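Local coordinates for protein tyrosinase (Burkholderia thailandensis, PDB 5ZRD) that probably hydroxylates monophenols to catechols and oxidises these further at a pair of copper ions, as tyrosinases do, working well at acidic pH, at residues R34-I39 with I315-H320; Y99-A104 with V112-W117; D16-Y21 with L133-F138. All coordinates share one frame; numbering follows the deposited sequence.

Three packing contacts lie at increasing distance from the copper ligand His-320, a worked example of layered packing round a metal site. Contact 1 (34-39 with 315-320) contains His-320 and, just before it in the same helix, Phe-317 and Phe-318, which meet Trp-36 of helix 27-41. Contact 2 (99-104 with 112-117) lies beside it, centres about 7 Å apart: Phe-318 CE2 is 3.7 Å from Pro-115 CG, and Phe-318 O is 3.1 Å from Trp-117 N, a probable hydrogen bond. Contact 3 (16-21 with 133-138) sits further out, centres about 13 Å from contact 1 and 16 Å from contact 2. It reaches the inner layer through Leu-133 CD2, 3.8 Å from Phe-318 CD2.

Contact 1. Residues R34-I39 with I315-H320; sequences RAWVGI and IFFFHH. With CU (copper (II) ion), chain K; O (oxygen atom), chain L.
The indole of Trp-36 and the ring of Phe-318 lie nearly parallel, planes at 24°, but displaced so that little of one ring lies over the other, with 5.5 Å between the centroids of the indole five-membered ring and the phenyl. One face of the indole carries Ile-39 CD1 from the next turn of its own helix, set toward the rim. At the edge, near the indole plane, comes Phe-317, whose CD1 stands 4.2 Å from Trp-36 CH2. The Phe-317 ring has Phe-316 CD1 over the centre of one face, and the Phe-316 ring in turn carries His-320 CD2 above its rim, so the aromatic groups follow one another in a packed row from helix 27-41 toward the copper ligand.

The closest meetings are made by the far end of Phe-318: its CE1 is 3.8 Å from Trp-36 CZ2. Phe-318 holds CG anti to its carbonyl carbon (chi1 -71°), which swings the ring out from the helix so that the two side chains, coming from facing helices, lie alongside each other. The contact is van der Waals packing, and the N-H of the buried Trp-36 NE1, which abuts Phe-318 CZ, has no hydrogen-bond partner in the model. Phe-50 meets the indole edge-to-face, and Leu-105 of helix 90-108 packs against it too.

On another side of helix 315-334, His-320 NE2 binds copper at 1.9 Å, and the bound oxygen atom lies 2.2 Å from the same copper, near the plane of the imidazole at its edge. Phe-316 CE2, 4.0 Å from the oxygen atom, lines the pocket. This is the coupled binuclear (type 3) copper centre of tyrosinases, in which the central domain supplies three histidines to each ion, His-320 joining His-277 and His-281 in the second trio.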
loop_
_atom_site.group_PDB
_atom_site.type_symbol
_atom_site.label_atom_id
_atom_site.label_comp_id
_atom_site.label_asym_id
_atom_site.label_seq_id
_atom_site.Cartn_x
_atom_site.Cartn_y
_atom_site.Cartn_z
ATOM N N ARG A 34 -43.695 22.972 -4.444
ATOM C CA ARG A 34 -43.181 23.526 -5.694
ATOM C C ARG A 34 -41.663 23.634 -5.613
ATOM O O ARG A 34 -41.010 23.401 -6.599
ATOM C CB ARG A 34 -43.809 24.890 -6.013
ATOM C CG ARG A 34 -43.190 25.611 -7.211
ATOM C CD ARG A 34 -43.801 26.981 -7.486
ATOM N NE ARG A 34 -45.144 26.839 -8.024
ATOM C CZ ARG A 34 -46.272 27.080 -7.361
ATOM N NH1 ARG A 34 -47.426 26.842 -7.966
ATOM N NH2 ARG A 34 -46.256 27.555 -6.118
ATOM N N ALA A 35 -41.126 24.009 -4.448
ATOM C CA ALA A 35 -39.660 24.138 -4.246
ATOM C C ALA A 35 -38.973 22.770 -4.336
ATOM O O ALA A 35 -37.867 22.635 -4.886
ATOM C CB ALA A 35 -39.389 24.773 -2.901
ATOM N N TRP A 36 -39.622 21.756 -3.768
ATOM C CA TRP A 36 -39.064 20.426 -3.766
ATOM C C TRP A 36 -39.100 19.856 -5.195
ATOM O O TRP A 36 -38.124 19.208 -5.650
ATOM C CB TRP A 36 -39.814 19.538 -2.767
ATOM C CG TRP A 36 -39.222 19.541 -1.398
ATOM C CD1 TRP A 36 -39.559 20.325 -0.329
ATOM C CD2 TRP A 36 -38.167 18.688 -0.947
ATOM N NE1 TRP A 36 -38.780 20.018 0.755
ATOM C CE2 TRP A 36 -37.908 19.029 0.397
ATOM C CE3 TRP A 36 -37.414 17.687 -1.559
ATOM C CZ2 TRP A 36 -36.938 18.377 1.139
ATOM C CZ3 TRP A 36 -36.450 17.046 -0.828
ATOM C CH2 TRP A 36 -36.222 17.390 0.501
ATOM N N VAL A 37 -40.198 20.108 -5.924
ATOM C CA VAL A 37 -40.224 19.719 -7.355
ATOM C C VAL A 37 -39.035 20.379 -8.069
ATOM O O VAL A 37 -38.236 19.729 -8.744
ATOM C CB VAL A 37 -41.574 20.073 -8.014
ATOM C CG1 VAL A 37 -41.540 19.812 -9.515
ATOM C CG2 VAL A 37 -42.730 19.315 -7.374
ATOM N N GLY A 38 -38.848 21.666 -7.841
ATOM C CA GLY A 38 -37.769 22.383 -8.517
ATOM C C GLY A 38 -36.382 21.846 -8.208
ATOM O O GLY A 38 -35.565 21.685 -9.125
ATOM N N ILE A 39 -36.064 21.578 -6.935
ATOM C CA ILE A 39 -34.673 21.103 -6.617
ATOM C C ILE A 39 -34.494 19.670 -7.123
ATOM O O ILE A 39 -33.388 19.276 -7.494
ATOM C CB ILE A 39 -34.285 21.275 -5.125
ATOM C CG1 ILE A 39 -35.074 20.384 -4.157
ATOM C CG2 ILE A 39 -34.361 22.743 -4.703
ATOM C CD1 ILE A 39 -34.384 20.195 -2.797
ATOM N N ILE A 315 -37.626 12.614 3.350
ATOM C CA ILE A 315 -38.067 12.635 4.741
ATOM C C ILE A 315 -36.857 12.885 5.637
ATOM O O ILE A 315 -37.017 13.345 6.776
ATOM C CB ILE A 315 -38.804 11.347 5.183
ATOM C CG1 ILE A 315 -39.661 11.590 6.419
ATOM C CG2 ILE A 315 -37.870 10.193 5.462
ATOM C CD1 ILE A 315 -40.725 10.524 6.617
ATOM N N PHE A 316 -35.677 12.512 5.160
ATOM C CA PHE A 316 -34.458 12.848 5.916
ATOM C C PHE A 316 -34.479 14.302 6.403
ATOM O O PHE A 316 -34.150 14.563 7.531
ATOM C CB PHE A 316 -33.213 12.632 5.078
ATOM C CG PHE A 316 -31.929 12.955 5.794
ATOM C CD1 PHE A 316 -31.456 14.257 5.836
ATOM C CD2 PHE A 316 -31.179 11.952 6.391
ATOM C CE1 PHE A 316 -30.274 14.538 6.488
ATOM C CE2 PHE A 316 -29.998 12.235 7.051
ATOM C CZ PHE A 316 -29.556 13.530 7.105
ATOM N N PHE A 317 -34.924 15.229 5.584
ATOM C CA PHE A 317 -34.751 16.662 5.879
ATOM C C PHE A 317 -35.863 17.162 6.806
ATOM O O PHE A 317 -35.612 18.048 7.649
ATOM C CB PHE A 317 -34.620 17.444 4.571
ATOM C CG PHE A 317 -33.318 17.121 3.911
ATOM C CD1 PHE A 317 -33.208 16.001 3.118
ATOM C CD2 PHE A 317 -32.172 17.797 4.260
ATOM C CE1 PHE A 317 -31.984 15.627 2.597
ATOM C CE2 PHE A 317 -30.947 17.428 3.724
ATOM C CZ PHE A 317 -30.851 16.348 2.894
ATOM N N PHE A 318 -37.054 16.587 6.687
ATOM C CA PHE A 318 -38.161 16.926 7.596
ATOM C C PHE A 318 -37.829 16.460 9.026
ATOM O O PHE A 318 -38.137 17.122 10.028
ATOM C CB PHE A 318 -39.454 16.289 7.072
ATOM C CG PHE A 318 -39.938 16.971 5.820
ATOM C CD1 PHE A 318 -39.431 16.618 4.584
ATOM C CD2 PHE A 318 -40.808 18.038 5.890
ATOM C CE1 PHE A 318 -39.817 17.297 3.447
ATOM C CE2 PHE A 318 -41.218 18.690 4.740
ATOM C CZ PHE A 318 -40.722 18.322 3.523
ATOM N N HIS A 319 -37.220 15.284 9.100
ATOM C CA HIS A 319 -36.788 14.683 10.332
ATOM C C HIS A 319 -35.664 15.507 10.971
ATOM O O HIS A 319 -35.714 15.821 12.157
ATOM C CB HIS A 319 -36.298 13.263 10.063
ATOM C CG HIS A 319 -35.432 12.713 11.137
ATOM N ND1 HIS A 319 -35.883 12.506 12.416
ATOM C CD2 HIS A 319 -34.143 12.329 11.121
ATOM C CE1 HIS A 319 -34.916 11.974 13.134
ATOM N NE2 HIS A 319 -33.823 11.896 12.365
ATOM N N HIS A 320 -34.646 15.782 10.181
ATOM C CA HIS A 320 -33.511 16.509 10.645
ATOM C C HIS A 320 -33.849 17.963 10.952
ATOM O O HIS A 320 -33.136 18.567 11.738
ATOM C CB HIS A 320 -32.333 16.414 9.686
ATOM C CG HIS A 320 -31.386 15.345 10.116
ATOM N ND1 HIS A 320 -30.493 15.541 11.128
ATOM C CD2 HIS A 320 -31.251 14.064 9.725
ATOM C CE1 HIS A 320 -29.828 14.434 11.336
ATOM N NE2 HIS A 320 -30.252 13.528 10.468
HETATM CU CU CU K . -30.154 11.668 10.629
HETATM O O O L . -28.108 11.009 10.343
#

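Contact 2. Residues Y99-A104 with V112-W117; sequences YKLEEA and VSMPFW
Glu-102 and Met-114 bring their backbones to a CA-CA distance of 5.8 Å where the extended chain after helix 90-108 passes the helix at a slant, touching it through Val-112 to Met-114 before leaving it. The close approach lets a side chain of the helix serve as acceptor for the loop backbone: Met-114 N donates to Glu-102 OE2 at 2.8 Å, nearly straight at 169°, and OE2 accepts with its anti lone pair, the one turned away from OE1. Glu-102 reaches it with CG anti to the backbone N (chi1 -170°) and an extended chain, its CG lying 3.9 Å from Met-114 CB. Helix 90-108 belongs to the central tyrosinase domain and carries the copper ligand His-94, so this carboxylate links the following loop to one of the helices that carry copper ligands. The buried group is gripped further by salt bridges, OE2 to Arg-9 and OE1 to Arg-11, which would be expected to keep it ionised. Arg-9 also bonds the hydroxyl of Ser-113, whose CA is 3.3 Å from Glu-102 OE2. Beyond its CB, Met-114 bends at chi2 and chi3 and leads away from the helix, its thioether crossing Leu-101 with SD 4.1 Å from CD2. Trp-36 of helix 27-41 touches both of these apolar side chains.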
loop_
_atom_site.group_PDB
_atom_site.type_symbol
_atom_site.label_atom_id
_atom_site.label_comp_id
_atom_site.label_asym_id
_atom_site.label_seq_id
_atom_site.Cartn_x
_atom_site.Cartn_y
_atom_site.Cartn_z
ATOM N N TYR A 99 -29.983 23.713 6.513
ATOM C CA TYR A 99 -30.018 25.103 6.109
ATOM C C TYR A 99 -29.617 25.202 4.640
ATOM O O TYR A 99 -30.258 25.894 3.926
ATOM C CB TYR A 99 -29.049 25.927 6.956
ATOM C CG TYR A 99 -28.947 27.389 6.607
ATOM C CD1 TYR A 99 -29.933 28.273 6.994
ATOM C CD2 TYR A 99 -27.837 27.902 5.957
ATOM C CE1 TYR A 99 -29.835 29.623 6.718
ATOM C CE2 TYR A 99 -27.720 29.257 5.680
ATOM C CZ TYR A 99 -28.722 30.119 6.073
ATOM O OH TYR A 99 -28.652 31.453 5.828
ATOM N N LYS A 100 -28.564 24.488 4.245
ATOM C CA LYS A 100 -28.079 24.489 2.878
ATOM C C LYS A 100 -29.136 23.933 1.902
ATOM O O LYS A 100 -29.322 24.465 0.774
ATOM C CB LYS A 100 -26.749 23.738 2.803
ATOM C CG LYS A 100 -25.521 24.583 3.134
ATOM C CD LYS A 100 -25.454 25.866 2.313
ATOM C CE LYS A 100 -24.201 26.681 2.551
ATOM N NZ LYS A 100 -24.208 27.943 1.768
ATOM N N LEU A 101 -29.877 22.916 2.305
ATOM C CA LEU A 101 -30.950 22.419 1.429
ATOM C C LEU A 101 -32.050 23.480 1.356
ATOM O O LEU A 101 -32.688 23.663 0.348
ATOM C CB LEU A 101 -31.514 21.084 1.941
ATOM C CG LEU A 101 -32.742 20.618 1.165
ATOM C CD1 LEU A 101 -32.630 19.162 0.769
ATOM C CD2 LEU A 101 -34.015 20.885 1.963
ATOM N N GLU A 102 -32.302 24.118 2.476
ATOM C CA GLU A 102 -33.284 25.182 2.488
ATOM C C GLU A 102 -32.814 26.326 1.568
ATOM O O GLU A 102 -33.648 26.951 0.950
ATOM C CB GLU A 102 -33.473 25.656 3.923
ATOM C CG GLU A 102 -34.648 26.590 4.115
ATOM C CD GLU A 102 -34.743 27.162 5.513
ATOM O OE1 GLU A 102 -33.679 27.679 6.023
ATOM O OE2 GLU A 102 -35.875 27.121 6.079
ATOM N N GLU A 103 -31.511 26.600 1.461
ATOM C CA GLU A 103 -31.027 27.674 0.532
ATOM C C GLU A 103 -31.379 27.283 -0.910
ATOM O O GLU A 103 -31.797 28.128 -1.692
ATOM C CB GLU A 103 -29.514 27.923 0.636
ATOM C CG GLU A 103 -29.131 28.965 1.675
ATOM C CD GLU A 103 -27.663 29.391 1.678
ATOM O OE1 GLU A 103 -26.825 28.636 1.148
ATOM O OE2 GLU A 103 -27.365 30.483 2.212
ATOM N N ALA A 104 -31.241 25.990 -1.221
ATOM C CA ALA A 104 -31.632 25.397 -2.503
ATOM C C ALA A 104 -33.141 25.487 -2.723
ATOM O O ALA A 104 -33.559 25.806 -3.824
ATOM C CB ALA A 104 -31.188 23.965 -2.560
ATOM N N VAL A 112 -38.892 30.684 0.918
ATOM C CA VAL A 112 -39.616 29.510 1.470
ATOM C C VAL A 112 -38.779 28.989 2.660
ATOM O O VAL A 112 -37.536 29.181 2.706
ATOM C CB VAL A 112 -39.889 28.404 0.429
ATOM C CG1 VAL A 112 -38.645 27.616 0.097
ATOM C CG2 VAL A 112 -40.972 27.439 0.885
ATOM N N SER A 113 -39.473 28.361 3.604
ATOM C CA SER A 113 -38.883 27.763 4.815
ATOM C C SER A 113 -39.116 26.244 4.850
ATOM O O SER A 113 -40.226 25.717 4.563
ATOM C CB SER A 113 -39.442 28.405 6.080
ATOM O OG SER A 113 -38.997 29.753 6.180
ATOM N N MET A 114 -38.066 25.558 5.273
ATOM C CA MET A 114 -38.121 24.130 5.442
ATOM C C MET A 114 -38.847 23.834 6.753
ATOM O O MET A 114 -38.368 24.210 7.804
ATOM C CB MET A 114 -36.701 23.555 5.482
ATOM C CG MET A 114 -36.658 22.047 5.637
ATOM S SD MET A 114 -37.372 21.161 4.227
ATOM C CE MET A 114 -38.041 19.733 5.079
ATOM N N PRO A 115 -40.003 23.173 6.692
ATOM C CA PRO A 115 -40.702 22.883 7.929
ATOM C C PRO A 115 -40.128 21.631 8.595
ATOM O O PRO A 115 -39.236 20.992 8.014
ATOM C CB PRO A 115 -42.154 22.598 7.520
ATOM C CG PRO A 115 -42.029 22.061 6.123
ATOM C CD PRO A 115 -40.762 22.660 5.540
ATOM N N PHE A 116 -40.670 21.312 9.769
ATOM C CA PHE A 116 -40.210 20.178 10.565
ATOM C C PHE A 116 -41.361 19.180 10.724
ATOM O O PHE A 116 -42.518 19.541 10.928
ATOM C CB PHE A 116 -39.646 20.602 11.928
ATOM C CG PHE A 116 -40.563 21.404 12.819
ATOM C CD1 PHE A 116 -40.576 22.792 12.758
ATOM C CD2 PHE A 116 -41.378 20.782 13.751
ATOM C CE1 PHE A 116 -41.408 23.543 13.579
ATOM C CE2 PHE A 116 -42.204 21.532 14.581
ATOM C CZ PHE A 116 -42.227 22.913 14.486
ATOM N N TRP A 117 -41.033 17.908 10.609
ATOM C CA TRP A 117 -41.945 16.869 11.072
ATOM C C TRP A 117 -41.847 16.809 12.583
ATOM O O TRP A 117 -40.857 16.332 13.116
ATOM C CB TRP A 117 -41.630 15.502 10.460
ATOM C CG TRP A 117 -42.366 14.372 11.109
ATOM C CD1 TRP A 117 -43.570 14.406 11.754
ATOM C CD2 TRP A 117 -41.949 13.009 11.125
ATOM N NE1 TRP A 117 -43.907 13.159 12.204
ATOM C CE2 TRP A 117 -42.956 12.273 11.791
ATOM C CE3 TRP A 117 -40.844 12.337 10.617
ATOM C CZ2 TRP A 117 -42.849 10.902 12.019
ATOM C CZ3 TRP A 117 -40.742 10.986 10.842
ATOM C CH2 TRP A 117 -41.736 10.275 11.522
#

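Contact 3. Residues D16-Y21 with L133-F138; sequences DLQKRY and LTQEKF
Gln-18 and Tyr-21, on one side of the short helix 14-22, face the chain that leads into the two-stranded antiparallel hairpin 137-140/143-146, so the contact joins an N-terminal helix to a beta hairpin at the periphery of the fold, away from the copper site. Along the helix, Asp-16 comes first and forms a long salt bridge with Arg-20, which also pairs with Glu-25, while Leu-17 turns to Pro-28. Gln-18 then points at the opposing segment, where its side chain comes near that of Gln-135, a loose approach at the margin of the contact; Pro-130 and Ile-132 also pack against Gln-18.

The main meeting falls to Tyr-21. With CG anti to the backbone N (chi1 -178°), its ring extends from the helix toward the first strand and runs alongside Phe-138, which comes from the other segment. The two planes are inclined at 43° and the centroids are 5.6 Å apart. Contact is made by Tyr-21 CE2, 3.9 Å from Phe-138 CZ. Helix 27-41 packs against this pair, with Leu-29 on Tyr-21 and Val-33 on Phe-138. In the second segment, the amide of Gln-135 reaches forward to the start of the strand: NE2 lies in the plane of the Phe-138 ring at its edge and donates to Lys-137 O at 2.8 Å.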
loop_
_atom_site.group_PDB
_atom_site.type_symbol
_atom_site.label_atom_id
_atom_site.label_comp_id
_atom_site.label_asym_id
_atom_site.label_seq_id
_atom_site.Cartn_x
_atom_site.Cartn_y
_atom_site.Cartn_z
ATOM N N ASP A 16 -48.876 21.353 10.725
ATOM C CA ASP A 16 -49.608 22.610 10.750
ATOM C C ASP A 16 -49.832 23.136 9.314
ATOM O O ASP A 16 -50.893 23.710 9.054
ATOM C CB ASP A 16 -48.866 23.643 11.640
ATOM C CG ASP A 16 -49.551 25.005 11.697
ATOM O OD1 ASP A 16 -50.716 25.031 12.131
ATOM O OD2 ASP A 16 -48.913 26.028 11.327
ATOM N N LEU A 17 -48.850 22.963 8.409
ATOM C CA LEU A 17 -48.989 23.435 7.026
ATOM C C LEU A 17 -50.077 22.627 6.298
ATOM O O LEU A 17 -50.742 23.148 5.403
ATOM C CB LEU A 17 -47.643 23.331 6.306
ATOM C CG LEU A 17 -46.505 24.205 6.852
ATOM C CD1 LEU A 17 -45.363 24.323 5.857
ATOM C CD2 LEU A 17 -46.979 25.602 7.227
ATOM N N GLN A 18 -50.271 21.368 6.687
ATOM C CA GLN A 18 -51.188 20.493 5.997
ATOM C C GLN A 18 -52.612 20.793 6.464
ATOM O O GLN A 18 -53.557 20.552 5.737
ATOM C CB GLN A 18 -50.855 19.024 6.254
ATOM C CG GLN A 18 -51.510 18.065 5.263
ATOM C CD GLN A 18 -51.137 16.612 5.467
ATOM O OE1 GLN A 18 -51.760 15.720 4.906
ATOM N NE2 GLN A 18 -50.119 16.345 6.269
ATOM N N LYS A 19 -52.743 21.267 7.688
ATOM C CA LYS A 19 -54.035 21.604 8.253
ATOM C C LYS A 19 -54.513 22.926 7.639
ATOM O O LYS A 19 -55.653 23.076 7.264
ATOM C CB LYS A 19 -53.919 21.717 9.778
ATOM C CG LYS A 19 -54.537 20.568 10.569
ATOM C CD LYS A 19 -53.961 20.388 11.967
ATOM C CE LYS A 19 -53.742 21.684 12.723
ATOM N NZ LYS A 19 -52.700 21.528 13.763
ATOM N N ARG A 20 -53.619 23.894 7.563
ATOM C CA ARG A 20 -53.904 25.135 6.854
ATOM C C ARG A 20 -54.379 24.802 5.425
ATOM O O ARG A 20 -55.450 25.260 5.028
ATOM C CB ARG A 20 -52.697 26.078 6.963
ATOM C CG ARG A 20 -52.543 26.665 8.362
ATOM C CD ARG A 20 -51.171 27.209 8.693
ATOM N NE ARG A 20 -51.065 28.654 8.554
ATOM C CZ ARG A 20 -50.755 29.503 9.539
ATOM N NH1 ARG A 20 -50.587 29.069 10.779
ATOM N NH2 ARG A 20 -50.593 30.789 9.268
ATOM N N TYR A 21 -53.652 23.961 4.679
ATOM C CA TYR A 21 -54.106 23.509 3.336
ATOM C C TYR A 21 -55.504 22.865 3.403
ATOM O O TYR A 21 -56.342 23.181 2.578
ATOM C CB TYR A 21 -53.114 22.525 2.708
ATOM C CG TYR A 21 -53.475 22.038 1.320
ATOM C CD1 TYR A 21 -54.413 21.032 1.112
ATOM C CD2 TYR A 21 -52.868 22.587 0.206
ATOM C CE1 TYR A 21 -54.730 20.585 -0.165
ATOM C CE2 TYR A 21 -53.166 22.148 -1.075
ATOM C CZ TYR A 21 -54.108 21.157 -1.265
ATOM O OH TYR A 21 -54.370 20.756 -2.538
ATOM N N LEU A 133 -46.226 13.721 3.675
ATOM C CA LEU A 133 -44.892 13.087 3.482
ATOM C C LEU A 133 -45.029 11.667 2.918
ATOM O O LEU A 133 -44.025 11.108 2.513
ATOM C CB LEU A 133 -44.136 13.012 4.814
ATOM C CG LEU A 133 -43.874 14.329 5.543
ATOM C CD1 LEU A 133 -42.997 14.098 6.773
ATOM C CD2 LEU A 133 -43.237 15.343 4.615
ATOM N N THR A 134 -46.207 11.059 2.942
ATOM C CA THR A 134 -46.329 9.662 2.439
ATOM C C THR A 134 -47.225 9.533 1.193
ATOM O O THR A 134 -47.058 8.570 0.453
ATOM C CB THR A 134 -46.872 8.732 3.524
ATOM O OG1 THR A 134 -48.164 9.187 3.944
ATOM C CG2 THR A 134 -45.930 8.678 4.707
ATOM N N GLN A 135 -48.147 10.466 0.950
ATOM C CA GLN A 135 -49.164 10.282 -0.103
ATOM C C GLN A 135 -48.525 10.333 -1.499
ATOM O O GLN A 135 -47.465 10.970 -1.705
ATOM C CB GLN A 135 -50.284 11.318 0.025
ATOM C CG GLN A 135 -49.849 12.699 -0.436
ATOM C CD GLN A 135 -50.786 13.786 0.027
ATOM O OE1 GLN A 135 -51.282 13.745 1.146
ATOM N NE2 GLN A 135 -51.029 14.763 -0.835
ATOM N N GLU A 136 -49.237 9.687 -2.441
ATOM C CA GLU A 136 -48.776 9.400 -3.819
ATOM C C GLU A 136 -48.750 10.663 -4.665
ATOM O O GLU A 136 -47.867 10.813 -5.514
ATOM C CB GLU A 136 -49.670 8.379 -4.527
ATOM C CG GLU A 136 -49.420 6.947 -4.066
ATOM C CD GLU A 136 -49.939 5.844 -4.979
ATOM O OE1 GLU A 136 -50.700 6.150 -5.955
ATOM O OE2 GLU A 136 -49.570 4.676 -4.716
ATOM N N LYS A 137 -49.705 11.547 -4.411
ATOM C CA LYS A 137 -50.029 12.629 -5.335
ATOM C C LYS A 137 -50.102 13.974 -4.622
ATOM O O LYS A 137 -50.226 14.054 -3.398
ATOM C CB LYS A 137 -51.393 12.374 -5.979
ATOM C CG LYS A 137 -51.461 11.118 -6.833
ATOM C CD LYS A 137 -50.433 11.092 -7.936
ATOM C CE LYS A 137 -50.565 9.865 -8.807
ATOM N NZ LYS A 137 -49.537 9.860 -9.878
ATOM N N PHE A 138 -50.052 15.016 -5.435
ATOM C CA PHE A 138 -50.345 16.357 -4.960
ATOM C C PHE A 138 -50.950 17.184 -6.107
ATOM O O PHE A 138 -50.552 17.027 -7.265
ATOM C CB PHE A 138 -49.055 16.994 -4.434
ATOM C CG PHE A 138 -49.280 18.257 -3.649
ATOM C CD1 PHE A 138 -49.834 18.203 -2.378
ATOM C CD2 PHE A 138 -48.939 19.497 -4.185
ATOM C CE1 PHE A 138 -50.096 19.373 -1.682
ATOM C CE2 PHE A 138 -49.167 20.667 -3.472
ATOM C CZ PHE A 138 -49.741 20.597 -2.220
#